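Local coordinates for protein alkyl hydroperoxide reductase/ Thiol specific antioxidant/ Mal allergen (Burkholderia ambifaria, PDB 5ENU) that probably reduces hydrogen peroxide and organic hydroperoxides through a reactive cysteine thiol, acting as a peroxiredoxin, at residues D47-R60 / D85-L97. Residues are numbered along the deposited sequence; the frame is centred on the assembly and turned at random. Where two conformers were deposited one is given.
Sequences DNTPGCTTEGLQFR and DNFKAKLELPFPL
One face of the Phe87 ring lies beneath the backbone of Asp47, whose CA makes a CH-pi contact 4.1 Å from the ring centroid and only 5° off the normal; Asn48 N comes over the same ring, while Thr53 OG1 and Cys52 O meet its edge. Phe95 presents its edge to Gly56 O and Arg60 N and takes Leu93 CB over one face. In this thioredoxin-fold domain, these rings pack helix 81-91 and the chain after it against the N-terminal part of helix 50-68. Thr49 is the N-cap of this helix, and the Thr-Pro-Gly-Cys sequence that it begins is consistent with the peroxidatic cysteine motif of peroxiredoxins. With CG anti to the backbone N (chi1 -173°), Phe87 reaches under the turn entering the motif; the Asp47 carboxylate, inclined 23° to the ring, is bound by Tyr44, Ser83 and His84. Between the rings, Gly56 leaves room for the methyls of Leu91 and Leu93, and Leu93 CD2 approaches Gly56 O to 3.5 Å. Leu57 crosses Leu91 at about a right angle, its CD2 3.9 Å from Leu91 CG. A Schellman motif ends helix 81-91 at Glu92, whose carbonyl accepts a weak bond from Arg60 NE (3.0 Å). The extended Arg60 chain runs beside Glu92 in the same direction, but both side chains have alternate conformers, and their long salt bridge is tentative. Lys90, bent at chi3, donates from NZ to Asn48 OD1 (2.8 Å), tilted from the carbonyl plane, and a water links the same NZ to Thr53 OG1.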
loop_
_atom_site.group_PDB
_atom_site.type_symbol
_atom_site.label_atom_id
_atom_site.label_comp_id
_atom_site.label_asym_id
_atom_site.label_seq_id
_atom_site.Cartn_x
_atom_site.Cartn_y
_atom_site.Cartn_z
ATOM N N ASP A 47 3.748 11.123 -3.026
ATOM C CA ASP A 47 4.357 11.075 -4.352
ATOM C C ASP A 47 5.512 12.070 -4.432
ATOM O O ASP A 47 5.440 13.182 -3.900
ATOM C CB ASP A 47 3.333 11.475 -5.427
ATOM C CG ASP A 47 2.252 10.432 -5.674
ATOM O OD1 ASP A 47 2.307 9.328 -5.090
ATOM O OD2 ASP A 47 1.320 10.715 -6.474
ATOM N N ASN A 48 6.591 11.656 -5.099
ATOM C CA ASN A 48 7.717 12.494 -5.514
ATOM C C ASN A 48 8.709 12.808 -4.407
ATOM O O ASN A 48 9.614 13.622 -4.635
ATOM C CB ASN A 48 7.302 13.766 -6.260
ATOM C CG ASN A 48 6.487 13.454 -7.476
ATOM O OD1 ASN A 48 6.970 12.777 -8.380
ATOM N ND2 ASN A 48 5.222 13.870 -7.477
ATOM N N THR A 49 8.591 12.200 -3.245
ATOM C CA THR A 49 9.606 12.421 -2.229
ATOM C C THR A 49 10.685 11.354 -2.352
ATOM O O THR A 49 10.465 10.305 -2.979
ATOM C CB THR A 49 8.967 12.374 -0.836
ATOM O OG1 THR A 49 8.359 11.101 -0.636
ATOM C CG2 THR A 49 7.904 13.450 -0.686
ATOM N N PRO A 50 11.868 11.580 -1.760
ATOM C CA PRO A 50 12.977 10.619 -1.953
ATOM C C PRO A 50 12.666 9.204 -1.496
ATOM O O PRO A 50 12.909 8.249 -2.253
ATOM C CB PRO A 50 14.139 11.263 -1.171
ATOM C CG PRO A 50 13.828 12.729 -1.181
ATOM C CD PRO A 50 12.327 12.817 -1.093
ATOM N N GLY A 51 12.146 9.035 -0.277
ATOM C CA GLY A 51 11.914 7.695 0.240
ATOM C C GLY A 51 10.820 6.970 -0.523
ATOM O O GLY A 51 10.937 5.770 -0.811
ATOM N N CYS A 52 9.753 7.688 -0.883
ATOM C CA CYS A 52 8.655 7.066 -1.614
ATOM C C CYS A 52 9.058 6.733 -3.047
ATOM O O CYS A 52 8.597 5.732 -3.603
ATOM C CB CYS A 52 7.428 7.985 -1.561
ATOM S SG CYS A 52 6.908 8.323 0.129
ATOM N N THR A 53 9.972 7.515 -3.628
ATOM C CA THR A 53 10.504 7.191 -4.943
ATOM C C THR A 53 11.356 5.925 -4.874
ATOM O O THR A 53 11.186 5.001 -5.677
ATOM C CB THR A 53 11.305 8.389 -5.469
ATOM O OG1 THR A 53 10.431 9.513 -5.617
ATOM C CG2 THR A 53 11.977 8.062 -6.811
ATOM N N THR A 54 12.262 5.847 -3.896
ATOM C CA THR A 54 13.083 4.642 -3.756
ATOM C C THR A 54 12.208 3.412 -3.522
ATOM O O THR A 54 12.421 2.361 -4.141
ATOM C CB THR A 54 14.085 4.811 -2.612
ATOM O OG1 THR A 54 14.934 5.935 -2.888
ATOM C CG2 THR A 54 14.943 3.554 -2.446
ATOM N N GLU A 55 11.214 3.521 -2.629
ATOM C CA GLU A 55 10.343 2.381 -2.367
ATOM C C GLU A 55 9.641 1.908 -3.640
ATOM O O GLU A 55 9.606 0.707 -3.935
ATOM C CB GLU A 55 9.338 2.724 -1.263
ATOM C CG GLU A 55 8.546 1.504 -0.807
ATOM C CD GLU A 55 7.606 1.748 0.362
ATOM O OE1 GLU A 55 7.292 2.920 0.652
ATOM O OE2 GLU A 55 7.188 0.729 0.983
ATOM N N GLY A 56 9.073 2.838 -4.399
ATOM C CA GLY A 56 8.419 2.467 -5.648
ATOM C C GLY A 56 9.370 1.812 -6.638
ATOM O O GLY A 56 9.036 0.787 -7.246
ATOM N N LEU A 57 10.581 2.371 -6.789
ATOM C CA LEU A 57 11.572 1.803 -7.707
ATOM C C LEU A 57 12.030 0.423 -7.265
ATOM O O LEU A 57 12.299 -0.438 -8.115
ATOM C CB LEU A 57 12.770 2.747 -7.832
ATOM C CG LEU A 57 12.474 4.018 -8.648
ATOM C CD1 LEU A 57 13.677 4.933 -8.611
ATOM C CD2 LEU A 57 12.106 3.696 -10.080
ATOM N N GLN A 58 12.101 0.178 -5.948
ATOM C CA GLN A 58 12.549 -1.131 -5.486
ATOM C C GLN A 58 11.460 -2.183 -5.666
ATOM O O GLN A 58 11.752 -3.322 -6.056
ATOM C CB GLN A 58 13.092 -1.031 -4.048
ATOM C CG GLN A 58 14.459 -0.307 -4.043
ATOM C CD GLN A 58 15.095 -0.155 -2.675
ATOM O OE1 GLN A 58 14.415 -0.102 -1.666
ATOM N NE2 GLN A 58 16.415 -0.037 -2.651
ATOM N N PHE A 59 10.190 -1.807 -5.454
ATOM C CA PHE A 59 9.112 -2.728 -5.805
ATOM C C PHE A 59 9.097 -2.994 -7.305
ATOM O O PHE A 59 8.869 -4.135 -7.732
ATOM C CB PHE A 59 7.744 -2.203 -5.344
ATOM C CG PHE A 59 7.401 -2.527 -3.906
ATOM C CD1 PHE A 59 7.210 -3.836 -3.508
ATOM C CD2 PHE A 59 7.234 -1.509 -2.963
ATOM C CE1 PHE A 59 6.882 -4.139 -2.196
ATOM C CE2 PHE A 59 6.881 -1.802 -1.641
ATOM C CZ PHE A 59 6.715 -3.127 -1.265
ATOM N N ARG A 60 9.368 -1.962 -8.123
ATOM C CA ARG A 60 9.445 -2.152 -9.574
ATOM C C ARG A 60 10.529 -3.156 -9.945
ATOM O O ARG A 60 10.311 -4.050 -10.776
ATOM C CB ARG A 60 9.719 -0.815 -10.266
ATOM C CG ARG A 60 10.098 -0.948 -11.719
ATOM C CD ARG A 60 10.272 0.425 -12.291
ATOM N NE ARG A 60 10.567 0.392 -13.719
ATOM C CZ ARG A 60 11.797 0.406 -14.212
ATOM N NH1 ARG A 60 12.002 0.386 -15.532
ATOM N NH2 ARG A 60 12.827 0.452 -13.376
ATOM N N ASP A 85 -0.698 9.513 -11.744
ATOM C CA ASP A 85 -0.374 9.241 -13.143
ATOM C C ASP A 85 1.027 9.739 -13.478
ATOM O O ASP A 85 1.792 9.058 -14.174
ATOM C CB ASP A 85 -1.387 9.927 -14.064
ATOM C CG ASP A 85 -2.726 9.210 -14.131
ATOM O OD1 ASP A 85 -2.814 8.016 -13.775
ATOM O OD2 ASP A 85 -3.705 9.863 -14.552
ATOM N N ASN A 86 1.365 10.942 -13.007
ATOM C CA ASN A 86 2.684 11.512 -13.260
ATOM C C ASN A 86 3.772 10.694 -12.580
ATOM O O ASN A 86 4.809 10.400 -13.185
ATOM C CB ASN A 86 2.707 12.965 -12.782
ATOM C CG ASN A 86 2.076 13.904 -13.787
ATOM O OD1 ASN A 86 2.438 13.888 -14.962
ATOM N ND2 ASN A 86 1.122 14.719 -13.338
ATOM N N PHE A 87 3.549 10.324 -11.316
ATOM C CA PHE A 87 4.557 9.605 -10.544
ATOM C C PHE A 87 4.774 8.208 -11.117
ATOM O O PHE A 87 5.918 7.762 -11.273
ATOM C CB PHE A 87 4.069 9.549 -9.091
ATOM C CG PHE A 87 5.056 8.977 -8.094
ATOM C CD1 PHE A 87 6.332 9.495 -7.965
ATOM C CD2 PHE A 87 4.659 7.989 -7.203
ATOM C CE1 PHE A 87 7.213 8.990 -7.016
ATOM C CE2 PHE A 87 5.521 7.496 -6.269
ATOM C CZ PHE A 87 6.796 7.991 -6.170
ATOM N N LYS A 88 3.685 7.513 -11.459
ATOM C CA LYS A 88 3.797 6.201 -12.098
ATOM C C LYS A 88 4.548 6.288 -13.423
ATOM O O LYS A 88 5.381 5.417 -13.733
ATOM C CB LYS A 88 2.395 5.616 -12.306
ATOM C CG LYS A 88 2.351 4.257 -13.014
ATOM C CD LYS A 88 0.920 3.778 -13.123
ATOM C CE LYS A 88 0.779 2.613 -14.088
ATOM N NZ LYS A 88 1.286 1.344 -13.552
ATOM N N ALA A 89 4.268 7.327 -14.225
ATOM C CA ALA A 89 4.976 7.498 -15.497
ATOM C C ALA A 89 6.460 7.798 -15.280
ATOM O O ALA A 89 7.323 7.249 -15.981
ATOM C CB ALA A 89 4.303 8.603 -16.311
ATOM N N LYS A 90 6.776 8.679 -14.329
ATOM C CA LYS A 90 8.165 9.056 -14.085
ATOM C C LYS A 90 9.004 7.854 -13.672
ATOM O O LYS A 90 10.156 7.714 -14.104
ATOM C CB LYS A 90 8.223 10.136 -13.002
ATOM C CG LYS A 90 9.644 10.560 -12.663
ATOM C CD LYS A 90 9.698 11.841 -11.864
ATOM C CE LYS A 90 9.253 11.645 -10.474
ATOM N NZ LYS A 90 9.465 12.903 -9.708
ATOM N N LEU A 91 8.452 6.988 -12.821
ATOM C CA LEU A 91 9.166 5.824 -12.323
ATOM C C LEU A 91 8.935 4.580 -13.172
ATOM O O LEU A 91 9.534 3.532 -12.890
ATOM C CB LEU A 91 8.756 5.544 -10.871
ATOM C CG LEU A 91 9.365 6.392 -9.745
ATOM C CD1 LEU A 91 9.065 7.884 -9.880
ATOM C CD2 LEU A 91 8.872 5.865 -8.404
ATOM N N GLU A 92 8.067 4.661 -14.178
ATOM C CA GLU A 92 7.728 3.511 -15.013
ATOM C C GLU A 92 7.273 2.325 -14.163
ATOM O O GLU A 92 7.704 1.188 -14.345
ATOM C CB GLU A 92 8.876 3.140 -15.954
ATOM C CG GLU A 92 9.344 4.319 -16.785
ATOM C CD GLU A 92 10.361 3.937 -17.841
ATOM O OE1 GLU A 92 10.770 2.754 -17.883
ATOM O OE2 GLU A 92 10.747 4.827 -18.629
ATOM N N LEU A 93 6.383 2.604 -13.222
ATOM C CA LEU A 93 5.924 1.553 -12.309
ATOM C C LEU A 93 5.014 0.585 -13.054
ATOM O O LEU A 93 4.121 1.031 -13.793
ATOM C CB LEU A 93 5.166 2.145 -11.111
ATOM C CG LEU A 93 5.960 3.118 -10.226
ATOM C CD1 LEU A 93 5.072 3.631 -9.087
ATOM C CD2 LEU A 93 7.222 2.449 -9.679
ATOM N N PRO A 94 5.197 -0.725 -12.885
ATOM C CA PRO A 94 4.366 -1.719 -13.580
ATOM C C PRO A 94 3.133 -2.150 -12.798
ATOM O O PRO A 94 2.520 -3.159 -13.154
ATOM C CB PRO A 94 5.334 -2.905 -13.716
ATOM C CG PRO A 94 6.144 -2.828 -12.474
ATOM C CD PRO A 94 6.353 -1.351 -12.227
ATOM N N PHE A 95 2.760 -1.412 -11.764
ATOM C CA PHE A 95 1.686 -1.788 -10.867
ATOM C C PHE A 95 0.882 -0.537 -10.559
ATOM O O PHE A 95 1.349 0.584 -10.803
ATOM C CB PHE A 95 2.238 -2.448 -9.589
ATOM C CG PHE A 95 3.257 -1.616 -8.855
ATOM C CD1 PHE A 95 2.861 -0.557 -8.037
ATOM C CD2 PHE A 95 4.621 -1.912 -8.959
ATOM C CE1 PHE A 95 3.805 0.208 -7.351
ATOM C CE2 PHE A 95 5.560 -1.146 -8.265
ATOM C CZ PHE A 95 5.150 -0.095 -7.470
ATOM N N PRO A 96 -0.340 -0.692 -10.041
ATOM C CA PRO A 96 -1.227 0.466 -9.847
ATOM C C PRO A 96 -0.930 1.236 -8.569
ATOM O O PRO A 96 -0.351 0.719 -7.616
ATOM C CB PRO A 96 -2.630 -0.157 -9.738
ATOM C CG PRO A 96 -2.468 -1.624 -10.009
ATOM C CD PRO A 96 -1.033 -1.977 -9.833
ATOM N N LEU A 97 -1.384 2.492 -8.557
ATOM C CA LEU A 97 -1.380 3.339 -7.367
ATOM C C LEU A 97 -2.817 3.761 -7.067
ATOM O O LEU A 97 -3.481 4.352 -7.928
ATOM C CB LEU A 97 -0.521 4.594 -7.583
ATOM C CG LEU A 97 0.953 4.347 -7.914
ATOM C CD1 LEU A 97 1.629 5.690 -8.214
ATOM C CD2 LEU A 97 1.685 3.599 -6.774
HETATM O O HOH W 1 10.636 11.490 -7.527
HETATM O O HOH W 2 9.905 0.373 -17.814
#